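Local coordinates for Mgp-operon protein 3 (Mycoplasma pneumoniae, PDB 6RJ1), which is the P40/P90 adhesin, an extracellular membrane-bound protein that probably helps the bacterium attach to sugars on host cells, at residues Lys251-Ser254 and Ser255-Ser259; Leu443-Val446 and Ile447-Leu450; Ser83-Thr86 and Gln87-Gln90; Gly757-Ile760 and Ser761-Glu764; Val669-Leu673 and Gly674-Asn678. All coordinates share one frame; numbering follows the deposited sequence.

Interaction 1: Lys251-Ser254 and Ser255-Ser259; sequences KDES and SWKNS
Asp252 caps the start of helix 253-267, and both of its carboxylate oxygens go to Ser255, three residues further on. Asp252 OD1 accepts the backbone N of Ser255 at 3.0 Å in a nearly straight bond, the classic N-cap bond. Asp252 OD2 takes the hydroxyl of the same residue, Ser255 OG, at 2.7 Å. Both donors rise to the carboxylate from above its plane. Two torsions make this double grip possible: Asp252 CG is turned away from its own N (chi1 -166°), bringing the carboxylate over the first turn, and Ser255 OG lies beside its own N (chi1 -70°), which places hydroxyl and N-H near the same group. A negative charge here would probably suit the partly positive helix start.

On another side of the turn, Glu253 and Lys257 fold across each other. Their charges make only a long salt bridge, with Glu253 OE1 3.7 Å from Lys257 NZ. The backbones of the same pair are joined by a straight bond of 2.9 Å from Lys257 N to Glu253 O. Further out, the side chain of Trp256 leads away to Arg230 and Pro237, while Lys251 is tied through its backbone to Leu223. One turn on, Ser259 OG donates to Ser255 O at 3.1 Å, in the carbonyl plane, and shares that oxygen with Ser259 N.

Interaction 2: Leu443-Val446 and Ile447-Leu450; sequences LPNV and ITQL
Asn445 O takes two backbone donors of the first helical turn: Gln449 N at 3.1 Å, in a fairly straight bond, and, more weakly, Thr448 N at 3.2 Å. Asn445 occupies the N-cap position of helix 446-454. The next carbonyl continues the helical pattern, Val446 O accepting Leu450 N at 2.8 Å.

The side chain of Gln449 turns back over the residues that lead into the helix. Its bend at chi2 (-71°) brings it across the side chain of Pro444 at about a right angle, with Gln449 NE2 3.4 Å from Pro444 CD, and lets NE2 donate a weak bond to Pro444 O. Its other amide atom, Gln449 OE1, is held by Ile369 N. Thr448 divides its two branches: the methyl CG2 meets Pro444 CB at 3.8 Å, whereas OG1 accepts from Val64 N. On a further face Val446 and Leu450 lie side by side and point the same way, Val446 CG1 touching Leu450 CD1 at 3.8 Å.

Nearly everything here is buried. Val446 and Gln449 rest on Trp236, and Ile447 and Leu450 pack on Trp477, so the helix start is wedged against strand 477-482 of the eight-stranded sheet.

Interaction 3: Ser83-Thr86 and Gln87-Gln90; sequences SFDT and QESQ
Hydrogen bonds from Asp85 and Thr86 to the N-H groups of Glu88, Ser89 and Gln90 carry this turn. Asp85 OD1 accepts Glu88 N at 3.0 Å, met on the anti side of the carboxylate and 22° out of its plane. The same N-H also leans weakly toward Asp85 O, 3.2 Å from Glu88 N. Asp85 O is the first carbonyl of the helical ladder and accepts Ser89 N at 3.0 Å; Thr86 O follows by accepting Gln90 N.

Van der Waals contact accompanies the cap. With Asp85 CG swung away from its own N (chi1 -154°), OD1 comes down against the start of the Glu88 side chain, 3.3 Å from Glu88 CB.

As for charge, the two acids keep their distance: Asp85 OD1 and Glu88 OE2 are 6.0 Å apart. Glu88 instead leads away toward Arg63 and Lys91, both in long, weak ion pairs. Ser89 OG is bonded to Leu61 O, which ties the buried side of the turn to the chain ahead of strand 64-66.

Altogether this is an aspartate N-cap at a strand-to-helix junction, where strand 82-84, paired antiparallel with strand 64-66, gives way, with Asp85 between them, to helix 86-93.

Interaction 4: Gly757-Ile760 and Ser761-Glu764; sequences GVKI and STLE
Ile760, Ser761 and Thr762 form the bend by which this loop folds on itself, a type I beta turn running from Ile760 to Leu763. Its closing bond joins Leu763 N to Ile760 O at 3.1 Å, the donor standing well above the carbonyl plane. Leu763 N is shared weakly with Lys759 O (3.2 Å), just ahead of the turn, which also takes a weak bond from Thr762 N.

Ile760 gives its backbone to the turn and sends its side chain elsewhere, onto Ala180, Asp664 and the residues Thr668 and Val669 of helix 666-673.

Ser761 works through its hydroxyl. Lys759 NZ donates to Ser761 OG at 3.0 Å, the lysine chain running extended beyond CG until it bends at chi4 (72°) to bring the amine round. Ser761 OG is bonded as well to Asp664 OD2, with which Lys759 NZ makes a long, weak ion pair.

Thr762 reaches back across the bend. Its OG1 sits between its own N and carbonyl carbon (chi1 65°) and from there accepts Lys759 N at 3.1 Å. The same oxygen rests 3.7 Å from Val758 CG1. That valine methyl also meets Leu763 CD1 at 4.0 Å, the two side chains crossing at about a right angle.

Ile760 and Leu763 both pack on Val669. Two hydroxyls supplement the backbone closure, one taking a main-chain N-H and the other standing between an amine and a carboxylate, so the hold within this turn is largely polar.

Interaction 5: Val669-Leu673 and Gly674-Asn678; sequences VFDAL and GLNFN
Leu675 N reaches back to Phe670 O, five residues earlier, in a straight bond of 2.9 Å lying in the carbonyl plane. It wraps the chain back over the last turn of helix 666-673, with Gly674 at the bend; the glycine's phi is positive (63°), easily adopted without a side chain. The six-to-one bond resembles that of a Schellman motif, but Gly674 N lies 4.0 Å from Asp671 O, so the full motif is not formed.

The reversal lays Leu675 against the helix. Its CB sits over one face of the Phe670 ring, 4.0 Å from the ring centroid, in a CH-pi contact, and the leucine crosses the phenylalanine side chain at about a right angle. Leu675 CD1 meets Leu673 CB at 3.6 Å, the two leucines lying side by side and pointing the same way. The ring of Phe670 also meets that of Tyr617.

Asn676 adds a polar tie. Its CG is turned away from its own carbonyl carbon (chi1 -61°), so that ND2 comes back to Asp671 OD1 at 2.9 Å, though the bond is bent and weak. Asp671 has a stronger partner in Ser580, whose hydroxyl bonds to OD2, while Thr582 OG1 bonds weakly to OD1.

The carboxylate, buried near the helix end, is thus met by three neutral donors, two of them weakly, which would probably help it carry a charge. Beside it, the backbone bond and the packing of Leu675 on Phe670 and Leu673 fix the course of the chain as it leaves the helix.

Overall arrangement
Along the chain the order is interaction 3, 1, 2, 5, 4, each closing before the next opens, and they fall into two regions. Interactions 2 and 3, with centres 12 Å apart, lie close together without touching, and interactions 1 and 2 have centres about 18 Å apart; all three are helix starts. Interactions 4 and 5, with centres 14 Å apart, do touch: Val669 of helix 666-673 packs against Lys759, Ile760 and Leu763, so the beta turn rests on the helix that interaction 5 leaves. Interactions 2 and 5 lie on opposite sides of the chain's centre, their own centres about 35 Å apart. These local caps and turns set the course of the chain where helices begin and end in the adhesin.

Interaction 1: Lys251-Ser254 and Ser255-Ser259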
loop_
_atom_site.group_PDB
_atom_site.type_symbol
_atom_site.label_atom_id
_atom_site.label_comp_id
_atom_site.label_asym_id
_atom_site.label_seq_id
_atom_site.Cartn_x
_atom_site.Cartn_y
_atom_site.Cartn_z
ATOM N N LYS A 251 -2.064 -21.289 -2.854
ATOM C CA LYS A 251 -3.204 -21.338 -1.930
ATOM C C LYS A 251 -3.347 -22.681 -1.233
ATOM O O LYS A 251 -4.058 -22.772 -0.234
ATOM C CB LYS A 251 -4.513 -20.915 -2.616
ATOM C CG LYS A 251 -5.084 -21.886 -3.650
ATOM C CD LYS A 251 -6.496 -21.448 -4.033
ATOM C CE LYS A 251 -7.149 -22.294 -5.083
ATOM N NZ LYS A 251 -7.639 -23.579 -4.530
ATOM N N ASP A 252 -2.666 -23.714 -1.748
ATOM C CA ASP A 252 -2.713 -25.079 -1.234
ATOM C C ASP A 252 -2.010 -25.231 0.128
ATOM O O ASP A 252 -0.885 -25.733 0.213
ATOM C CB ASP A 252 -2.181 -26.065 -2.291
ATOM C CG ASP A 252 -2.453 -27.535 -2.054
ATOM O OD1 ASP A 252 -2.889 -27.893 -0.930
ATOM O OD2 ASP A 252 -2.204 -28.337 -2.979
ATOM N N GLU A 253 -2.723 -24.822 1.194
ATOM C CA GLU A 253 -2.295 -24.875 2.593
ATOM C C GLU A 253 -2.081 -26.322 3.050
ATOM O O GLU A 253 -1.129 -26.581 3.787
ATOM C CB GLU A 253 -3.321 -24.153 3.489
ATOM C CG GLU A 253 -2.816 -23.793 4.878
ATOM C CD GLU A 253 -2.865 -24.892 5.922
ATOM O OE1 GLU A 253 -3.952 -25.484 6.123
ATOM O OE2 GLU A 253 -1.812 -25.162 6.545
ATOM N N SER A 254 -2.963 -27.253 2.616
ATOM C CA SER A 254 -2.890 -28.673 2.976
ATOM C C SER A 254 -1.574 -29.312 2.524
ATOM O O SER A 254 -0.902 -29.929 3.349
ATOM C CB SER A 254 -4.087 -29.442 2.430
ATOM O OG SER A 254 -4.158 -30.727 3.030
ATOM N N SER A 255 -1.176 -29.106 1.244
ATOM C CA SER A 255 0.090 -29.605 0.696
ATOM C C SER A 255 1.291 -29.009 1.437
ATOM O O SER A 255 2.279 -29.717 1.657
ATOM C CB SER A 255 0.198 -29.301 -0.790
ATOM O OG SER A 255 -0.711 -30.089 -1.537
ATOM N N TRP A 256 1.191 -27.721 1.846
ATOM C CA TRP A 256 2.233 -27.045 2.605
ATOM C C TRP A 256 2.392 -27.728 3.962
ATOM O O TRP A 256 3.468 -28.235 4.258
ATOM C CB TRP A 256 1.930 -25.544 2.774
ATOM C CG TRP A 256 3.064 -24.797 3.422
ATOM C CD1 TRP A 256 3.203 -24.505 4.747
ATOM C CD2 TRP A 256 4.277 -24.372 2.789
ATOM N NE1 TRP A 256 4.409 -23.887 4.971
ATOM C CE2 TRP A 256 5.088 -23.788 3.785
ATOM C CE3 TRP A 256 4.754 -24.416 1.468
ATOM C CZ2 TRP A 256 6.353 -23.254 3.505
ATOM C CZ3 TRP A 256 6.002 -23.882 1.190
ATOM C CH2 TRP A 256 6.779 -23.291 2.197
ATOM N N LYS A 257 1.299 -27.793 4.743
ATOM C CA LYS A 257 1.222 -28.402 6.070
ATOM C C LYS A 257 1.700 -29.860 6.079
ATOM O O LYS A 257 2.509 -30.228 6.931
ATOM C CB LYS A 257 -0.223 -28.302 6.597
ATOM C CG LYS A 257 -0.414 -28.690 8.061
ATOM C CD LYS A 257 -1.895 -28.737 8.447
ATOM C CE LYS A 257 -2.408 -27.427 9.007
ATOM N NZ LYS A 257 -3.879 -27.456 9.216
ATOM N N ASN A 258 1.215 -30.671 5.127
ATOM C CA ASN A 258 1.524 -32.098 5.043
ATOM C C ASN A 258 2.938 -32.441 4.575
ATOM O O ASN A 258 3.475 -33.454 5.034
ATOM C CB ASN A 258 0.497 -32.831 4.172
ATOM C CG ASN A 258 -0.937 -32.768 4.670
ATOM O OD1 ASN A 258 -1.230 -32.393 5.818
ATOM N ND2 ASN A 258 -1.871 -33.133 3.797
ATOM N N SER A 259 3.535 -31.648 3.653
ATOM C CA SER A 259 4.865 -31.991 3.139
ATOM C C SER A 259 5.823 -30.815 2.925
ATOM O O SER A 259 6.891 -30.788 3.540
ATOM C CB SER A 259 4.748 -32.804 1.851
ATOM O OG SER A 259 4.065 -32.094 0.829
#

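Interaction 2: Leu443-Val446 and Ile447-Leu450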
loop_
_atom_site.group_PDB
_atom_site.type_symbol
_atom_site.label_atom_id
_atom_site.label_comp_id
_atom_site.label_asym_id
_atom_site.label_seq_id
_atom_site.Cartn_x
_atom_site.Cartn_y
_atom_site.Cartn_z
ATOM N N LEU A 443 3.648 -18.841 12.554
ATOM C CA LEU A 443 3.287 -17.444 12.823
ATOM C C LEU A 443 1.811 -17.361 13.214
ATOM O O LEU A 443 1.045 -18.212 12.774
ATOM C CB LEU A 443 3.478 -16.580 11.555
ATOM C CG LEU A 443 4.852 -16.480 10.895
ATOM C CD1 LEU A 443 4.758 -15.690 9.614
ATOM C CD2 LEU A 443 5.863 -15.819 11.803
ATOM N N PRO A 444 1.353 -16.322 13.951
ATOM C CA PRO A 444 -0.094 -16.190 14.205
ATOM C C PRO A 444 -0.908 -15.953 12.915
ATOM O O PRO A 444 -0.337 -15.596 11.882
ATOM C CB PRO A 444 -0.176 -14.969 15.136
ATOM C CG PRO A 444 1.206 -14.780 15.660
ATOM C CD PRO A 444 2.098 -15.206 14.564
ATOM N N ASN A 445 -2.244 -16.155 12.988
ATOM C CA ASN A 445 -3.259 -16.006 11.919
ATOM C C ASN A 445 -3.021 -14.795 10.997
ATOM O O ASN A 445 -2.457 -13.789 11.433
ATOM C CB ASN A 445 -4.673 -15.833 12.530
ATOM C CG ASN A 445 -5.076 -16.840 13.558
ATOM O OD1 ASN A 445 -5.810 -17.792 13.271
ATOM N ND2 ASN A 445 -4.621 -16.645 14.790
ATOM N N VAL A 446 -3.544 -14.870 9.753
ATOM C CA VAL A 446 -3.519 -13.769 8.793
ATOM C C VAL A 446 -4.305 -12.588 9.408
ATOM O O VAL A 446 -3.840 -11.446 9.356
ATOM C CB VAL A 446 -4.090 -14.208 7.416
ATOM C CG1 VAL A 446 -4.356 -13.015 6.495
ATOM C CG2 VAL A 446 -3.169 -15.218 6.737
ATOM N N ILE A 447 -5.460 -12.894 10.050
ATOM C CA ILE A 447 -6.335 -11.905 10.687
ATOM C C ILE A 447 -5.626 -11.164 11.844
ATOM O O ILE A 447 -5.833 -9.955 12.003
ATOM C CB ILE A 447 -7.716 -12.511 11.085
ATOM C CG1 ILE A 447 -8.756 -11.407 11.383
ATOM C CG2 ILE A 447 -7.631 -13.544 12.214
ATOM C CD1 ILE A 447 -9.170 -10.551 10.194
ATOM N N THR A 448 -4.769 -11.869 12.609
ATOM C CA THR A 448 -3.982 -11.287 13.701
ATOM C C THR A 448 -2.933 -10.335 13.099
ATOM O O THR A 448 -2.775 -9.208 13.579
ATOM C CB THR A 448 -3.334 -12.419 14.513
ATOM O OG1 THR A 448 -4.356 -13.265 15.029
ATOM C CG2 THR A 448 -2.446 -11.908 15.637
ATOM N N GLN A 449 -2.233 -10.797 12.034
ATOM C CA GLN A 449 -1.201 -10.034 11.331
ATOM C C GLN A 449 -1.786 -8.795 10.713
ATOM O O GLN A 449 -1.137 -7.757 10.739
ATOM C CB GLN A 449 -0.486 -10.865 10.255
ATOM C CG GLN A 449 0.130 -12.178 10.733
ATOM C CD GLN A 449 1.350 -12.055 11.612
ATOM O OE1 GLN A 449 1.731 -10.973 12.085
ATOM N NE2 GLN A 449 1.993 -13.185 11.842
ATOM N N LEU A 450 -3.018 -8.894 10.184
ATOM C CA LEU A 450 -3.720 -7.757 9.601
ATOM C C LEU A 450 -4.098 -6.759 10.699
ATOM O O LEU A 450 -3.984 -5.555 10.468
ATOM C CB LEU A 450 -4.951 -8.180 8.782
ATOM C CG LEU A 450 -4.702 -8.948 7.485
ATOM C CD1 LEU A 450 -5.973 -9.605 6.995
ATOM C CD2 LEU A 450 -4.101 -8.068 6.415
#

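Interaction 3: Ser83-Thr86 and Gln87-Gln90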
loop_
_atom_site.group_PDB
_atom_site.type_symbol
_atom_site.label_atom_id
_atom_site.label_comp_id
_atom_site.label_asym_id
_atom_site.label_seq_id
_atom_site.Cartn_x
_atom_site.Cartn_y
_atom_site.Cartn_z
ATOM N N SER A 83 -13.029 -11.309 16.785
ATOM C CA SER A 83 -12.820 -11.122 18.224
ATOM C C SER A 83 -11.366 -11.358 18.603
ATOM O O SER A 83 -10.619 -11.978 17.841
ATOM C CB SER A 83 -13.720 -12.044 19.037
ATOM O OG SER A 83 -13.422 -13.403 18.769
ATOM N N PHE A 84 -10.968 -10.867 19.782
ATOM C CA PHE A 84 -9.622 -11.078 20.280
ATOM C C PHE A 84 -9.571 -12.429 20.999
ATOM O O PHE A 84 -10.459 -12.736 21.800
ATOM C CB PHE A 84 -9.184 -9.936 21.210
ATOM C CG PHE A 84 -8.977 -8.584 20.560
ATOM C CD1 PHE A 84 -7.899 -8.357 19.706
ATOM C CD2 PHE A 84 -9.824 -7.521 20.848
ATOM C CE1 PHE A 84 -7.703 -7.106 19.119
ATOM C CE2 PHE A 84 -9.618 -6.264 20.266
ATOM C CZ PHE A 84 -8.564 -6.068 19.400
ATOM N N ASP A 85 -8.561 -13.252 20.669
ATOM C CA ASP A 85 -8.342 -14.567 21.260
ATOM C C ASP A 85 -7.462 -14.448 22.511
ATOM O O ASP A 85 -6.244 -14.644 22.444
ATOM C CB ASP A 85 -7.743 -15.548 20.232
ATOM C CG ASP A 85 -8.064 -17.005 20.524
ATOM O OD1 ASP A 85 -7.630 -17.516 21.588
ATOM O OD2 ASP A 85 -8.775 -17.627 19.707
ATOM N N THR A 86 -8.102 -14.125 23.652
ATOM C CA THR A 86 -7.497 -13.956 24.978
ATOM C C THR A 86 -6.717 -15.214 25.418
ATOM O O THR A 86 -5.644 -15.086 26.015
ATOM C CB THR A 86 -8.587 -13.503 25.973
ATOM O OG1 THR A 86 -9.013 -12.190 25.600
ATOM C CG2 THR A 86 -8.115 -13.479 27.430
ATOM N N GLN A 87 -7.244 -16.411 25.089
ATOM C CA GLN A 87 -6.637 -17.707 25.394
ATOM C C GLN A 87 -5.296 -17.903 24.674
ATOM O O GLN A 87 -4.343 -18.382 25.293
ATOM C CB GLN A 87 -7.611 -18.851 25.073
ATOM C CG GLN A 87 -8.748 -18.981 26.086
ATOM C CD GLN A 87 -9.733 -20.074 25.738
ATOM O OE1 GLN A 87 -10.212 -20.188 24.598
ATOM N NE2 GLN A 87 -10.078 -20.893 26.726
ATOM N N GLU A 88 -5.222 -17.517 23.380
ATOM C CA GLU A 88 -4.008 -17.600 22.565
ATOM C C GLU A 88 -2.982 -16.558 23.023
ATOM O O GLU A 88 -1.786 -16.842 23.010
ATOM C CB GLU A 88 -4.330 -17.403 21.075
ATOM C CG GLU A 88 -4.175 -18.652 20.220
ATOM C CD GLU A 88 -2.760 -19.125 19.956
ATOM O OE1 GLU A 88 -1.924 -18.303 19.513
ATOM O OE2 GLU A 88 -2.493 -20.328 20.175
ATOM N N SER A 89 -3.455 -15.357 23.418
ATOM C CA SER A 89 -2.621 -14.253 23.901
ATOM C C SER A 89 -1.916 -14.648 25.200
ATOM O O SER A 89 -0.749 -14.309 25.394
ATOM C CB SER A 89 -3.466 -13.002 24.110
ATOM O OG SER A 89 -3.736 -12.352 22.880
ATOM N N GLN A 90 -2.621 -15.388 26.075
ATOM C CA GLN A 90 -2.081 -15.898 27.331
ATOM C C GLN A 90 -1.106 -17.027 27.006
ATOM O O GLN A 90 -0.062 -17.129 27.648
ATOM C CB GLN A 90 -3.209 -16.398 28.247
ATOM C CG GLN A 90 -2.797 -16.554 29.723
ATOM C CD GLN A 90 -2.777 -15.249 30.492
ATOM O OE1 GLN A 90 -1.715 -14.692 30.792
ATOM N NE2 GLN A 90 -3.951 -14.738 30.840
#

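Interaction 4: Gly757-Ile760 and Ser761-Glu764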
loop_
_atom_site.group_PDB
_atom_site.type_symbol
_atom_site.label_atom_id
_atom_site.label_comp_id
_atom_site.label_asym_id
_atom_site.label_seq_id
_atom_site.Cartn_x
_atom_site.Cartn_y
_atom_site.Cartn_z
ATOM N N GLY A 757 11.477 -13.305 -25.377
ATOM C CA GLY A 757 10.524 -12.465 -24.664
ATOM C C GLY A 757 10.823 -12.346 -23.183
ATOM O O GLY A 757 11.203 -13.335 -22.542
ATOM N N VAL A 758 10.666 -11.128 -22.625
ATOM C CA VAL A 758 10.923 -10.903 -21.202
ATOM C C VAL A 758 9.625 -10.976 -20.412
ATOM O O VAL A 758 8.691 -10.207 -20.653
ATOM C CB VAL A 758 11.763 -9.624 -20.872
ATOM C CG1 VAL A 758 11.913 -9.414 -19.360
ATOM C CG2 VAL A 758 13.139 -9.671 -21.539
ATOM N N LYS A 759 9.584 -11.930 -19.479
ATOM C CA LYS A 759 8.504 -12.150 -18.533
ATOM C C LYS A 759 9.013 -11.779 -17.124
ATOM O O LYS A 759 10.131 -11.279 -16.999
ATOM C CB LYS A 759 7.939 -13.577 -18.643
ATOM C CG LYS A 759 8.951 -14.694 -18.870
ATOM C CD LYS A 759 8.217 -15.987 -19.217
ATOM C CE LYS A 759 9.128 -17.155 -19.489
ATOM N NZ LYS A 759 9.783 -17.658 -18.252
ATOM N N ILE A 760 8.184 -11.925 -16.085
ATOM C CA ILE A 760 8.547 -11.566 -14.704
ATOM C C ILE A 760 9.760 -12.371 -14.209
ATOM O O ILE A 760 10.723 -11.787 -13.704
ATOM C CB ILE A 760 7.336 -11.652 -13.726
ATOM C CG1 ILE A 760 6.095 -10.912 -14.268
ATOM C CG2 ILE A 760 7.714 -11.145 -12.336
ATOM C CD1 ILE A 760 4.809 -11.214 -13.521
ATOM N N SER A 761 9.719 -13.701 -14.398
ATOM C CA SER A 761 10.777 -14.612 -13.977
ATOM C C SER A 761 12.131 -14.324 -14.629
ATOM O O SER A 761 13.151 -14.589 -13.998
ATOM C CB SER A 761 10.359 -16.065 -14.179
ATOM O OG SER A 761 9.984 -16.312 -15.523
ATOM N N THR A 762 12.152 -13.756 -15.859
ATOM C CA THR A 762 13.415 -13.452 -16.562
ATOM C C THR A 762 13.890 -11.998 -16.336
ATOM O O THR A 762 15.038 -11.681 -16.662
ATOM C CB THR A 762 13.352 -13.828 -18.044
ATOM O OG1 THR A 762 12.386 -13.017 -18.709
ATOM C CG2 THR A 762 13.051 -15.304 -18.256
ATOM N N LEU A 763 13.025 -11.140 -15.739
ATOM C CA LEU A 763 13.326 -9.747 -15.404
ATOM C C LEU A 763 14.401 -9.708 -14.315
ATOM O O LEU A 763 14.278 -10.393 -13.291
ATOM C CB LEU A 763 12.056 -9.005 -14.946
ATOM C CG LEU A 763 12.114 -7.470 -14.921
ATOM C CD1 LEU A 763 12.009 -6.884 -16.322
ATOM C CD2 LEU A 763 11.016 -6.903 -14.048
ATOM N N GLU A 764 15.477 -8.937 -14.583
ATOM C CA GLU A 764 16.654 -8.758 -13.727
ATOM C C GLU A 764 16.584 -7.409 -13.016
ATOM O O GLU A 764 16.510 -6.368 -13.677
ATOM C CB GLU A 764 17.947 -8.822 -14.569
ATOM C CG GLU A 764 18.223 -10.154 -15.253
ATOM C CD GLU A 764 19.317 -10.126 -16.311
ATOM O OE1 GLU A 764 19.148 -10.805 -17.351
ATOM O OE2 GLU A 764 20.340 -9.429 -16.111
#

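Interaction 5: Val669-Leu673 and Gly674-Asn678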
loop_
_atom_site.group_PDB
_atom_site.type_symbol
_atom_site.label_atom_id
_atom_site.label_comp_id
_atom_site.label_asym_id
_atom_site.label_seq_id
_atom_site.Cartn_x
_atom_site.Cartn_y
_atom_site.Cartn_z
ATOM N N VAL A 669 4.804 -7.258 -17.156
ATOM C CA VAL A 669 6.092 -6.559 -17.041
ATOM C C VAL A 669 5.918 -5.134 -17.602
ATOM O O VAL A 669 6.303 -4.166 -16.954
ATOM C CB VAL A 669 7.234 -7.338 -17.753
ATOM C CG1 VAL A 669 8.514 -6.517 -17.837
ATOM C CG2 VAL A 669 7.503 -8.667 -17.067
ATOM N N PHE A 670 5.300 -5.017 -18.785
ATOM C CA PHE A 670 5.031 -3.746 -19.455
ATOM C C PHE A 670 4.111 -2.835 -18.641
ATOM O O PHE A 670 4.333 -1.630 -18.572
ATOM C CB PHE A 670 4.481 -4.005 -20.869
ATOM C CG PHE A 670 5.553 -4.090 -21.932
ATOM C CD1 PHE A 670 6.494 -5.110 -21.917
ATOM C CD2 PHE A 670 5.634 -3.135 -22.937
ATOM C CE1 PHE A 670 7.505 -5.169 -22.882
ATOM C CE2 PHE A 670 6.642 -3.195 -23.903
ATOM C CZ PHE A 670 7.572 -4.214 -23.870
ATOM N N ASP A 671 3.119 -3.426 -17.986
ATOM C CA ASP A 671 2.143 -2.731 -17.149
ATOM C C ASP A 671 2.744 -2.243 -15.843
ATOM O O ASP A 671 2.333 -1.202 -15.337
ATOM C CB ASP A 671 0.958 -3.656 -16.856
ATOM C CG ASP A 671 -0.002 -3.905 -18.013
ATOM O OD1 ASP A 671 0.380 -3.654 -19.179
ATOM O OD2 ASP A 671 -1.128 -4.347 -17.752
ATOM N N ALA A 672 3.676 -3.004 -15.268
ATOM C CA ALA A 672 4.287 -2.644 -13.996
ATOM C C ALA A 672 5.411 -1.645 -14.162
ATOM O O ALA A 672 5.650 -0.844 -13.265
ATOM C CB ALA A 672 4.795 -3.888 -13.300
ATOM N N LEU A 673 6.106 -1.688 -15.306
ATOM C CA LEU A 673 7.247 -0.831 -15.587
ATOM C C LEU A 673 6.905 0.404 -16.437
ATOM O O LEU A 673 7.775 1.249 -16.663
ATOM C CB LEU A 673 8.356 -1.681 -16.222
ATOM C CG LEU A 673 9.317 -2.426 -15.282
ATOM C CD1 LEU A 673 8.624 -3.539 -14.502
ATOM C CD2 LEU A 673 10.460 -3.031 -16.061
ATOM N N GLY A 674 5.640 0.519 -16.845
ATOM C CA GLY A 674 5.125 1.635 -17.637
ATOM C C GLY A 674 5.766 1.751 -18.999
ATOM O O GLY A 674 6.216 2.835 -19.381
ATOM N N LEU A 675 5.816 0.623 -19.728
ATOM C CA LEU A 675 6.469 0.522 -21.021
ATOM C C LEU A 675 5.505 0.484 -22.222
ATOM O O LEU A 675 5.946 0.346 -23.364
ATOM C CB LEU A 675 7.406 -0.698 -21.011
ATOM C CG LEU A 675 8.634 -0.593 -20.112
ATOM C CD1 LEU A 675 9.160 -1.961 -19.763
ATOM C CD2 LEU A 675 9.725 0.225 -20.772
ATOM N N ASN A 676 4.205 0.643 -21.972
ATOM C CA ASN A 676 3.201 0.657 -23.028
ATOM C C ASN A 676 3.004 2.092 -23.511
ATOM O O ASN A 676 2.604 2.967 -22.739
ATOM C CB ASN A 676 1.888 0.020 -22.553
ATOM C CG ASN A 676 2.022 -1.423 -22.134
ATOM O OD1 ASN A 676 2.403 -2.291 -22.924
ATOM N ND2 ASN A 676 1.706 -1.716 -20.881
ATOM N N PHE A 677 3.352 2.336 -24.778
ATOM C CA PHE A 677 3.251 3.639 -25.426
ATOM C C PHE A 677 2.564 3.465 -26.755
ATOM O O PHE A 677 2.721 2.422 -27.388
ATOM C CB PHE A 677 4.651 4.245 -25.647
ATOM C CG PHE A 677 5.365 4.680 -24.388
ATOM C CD1 PHE A 677 6.102 3.770 -23.635
ATOM C CD2 PHE A 677 5.324 6.004 -23.969
ATOM C CE1 PHE A 677 6.755 4.170 -22.463
ATOM C CE2 PHE A 677 5.981 6.406 -22.798
ATOM C CZ PHE A 677 6.689 5.483 -22.048
ATOM N N ASN A 678 1.801 4.482 -27.182
ATOM C CA ASN A 678 1.119 4.455 -28.472
ATOM C C ASN A 678 2.116 4.683 -29.611
ATOM O O ASN A 678 3.204 5.222 -29.379
ATOM C CB ASN A 678 -0.048 5.463 -28.513
ATOM C CG ASN A 678 0.283 6.923 -28.278
ATOM O OD1 ASN A 678 1.388 7.411 -28.537
ATOM N ND2 ASN A 678 -0.698 7.671 -27.799
#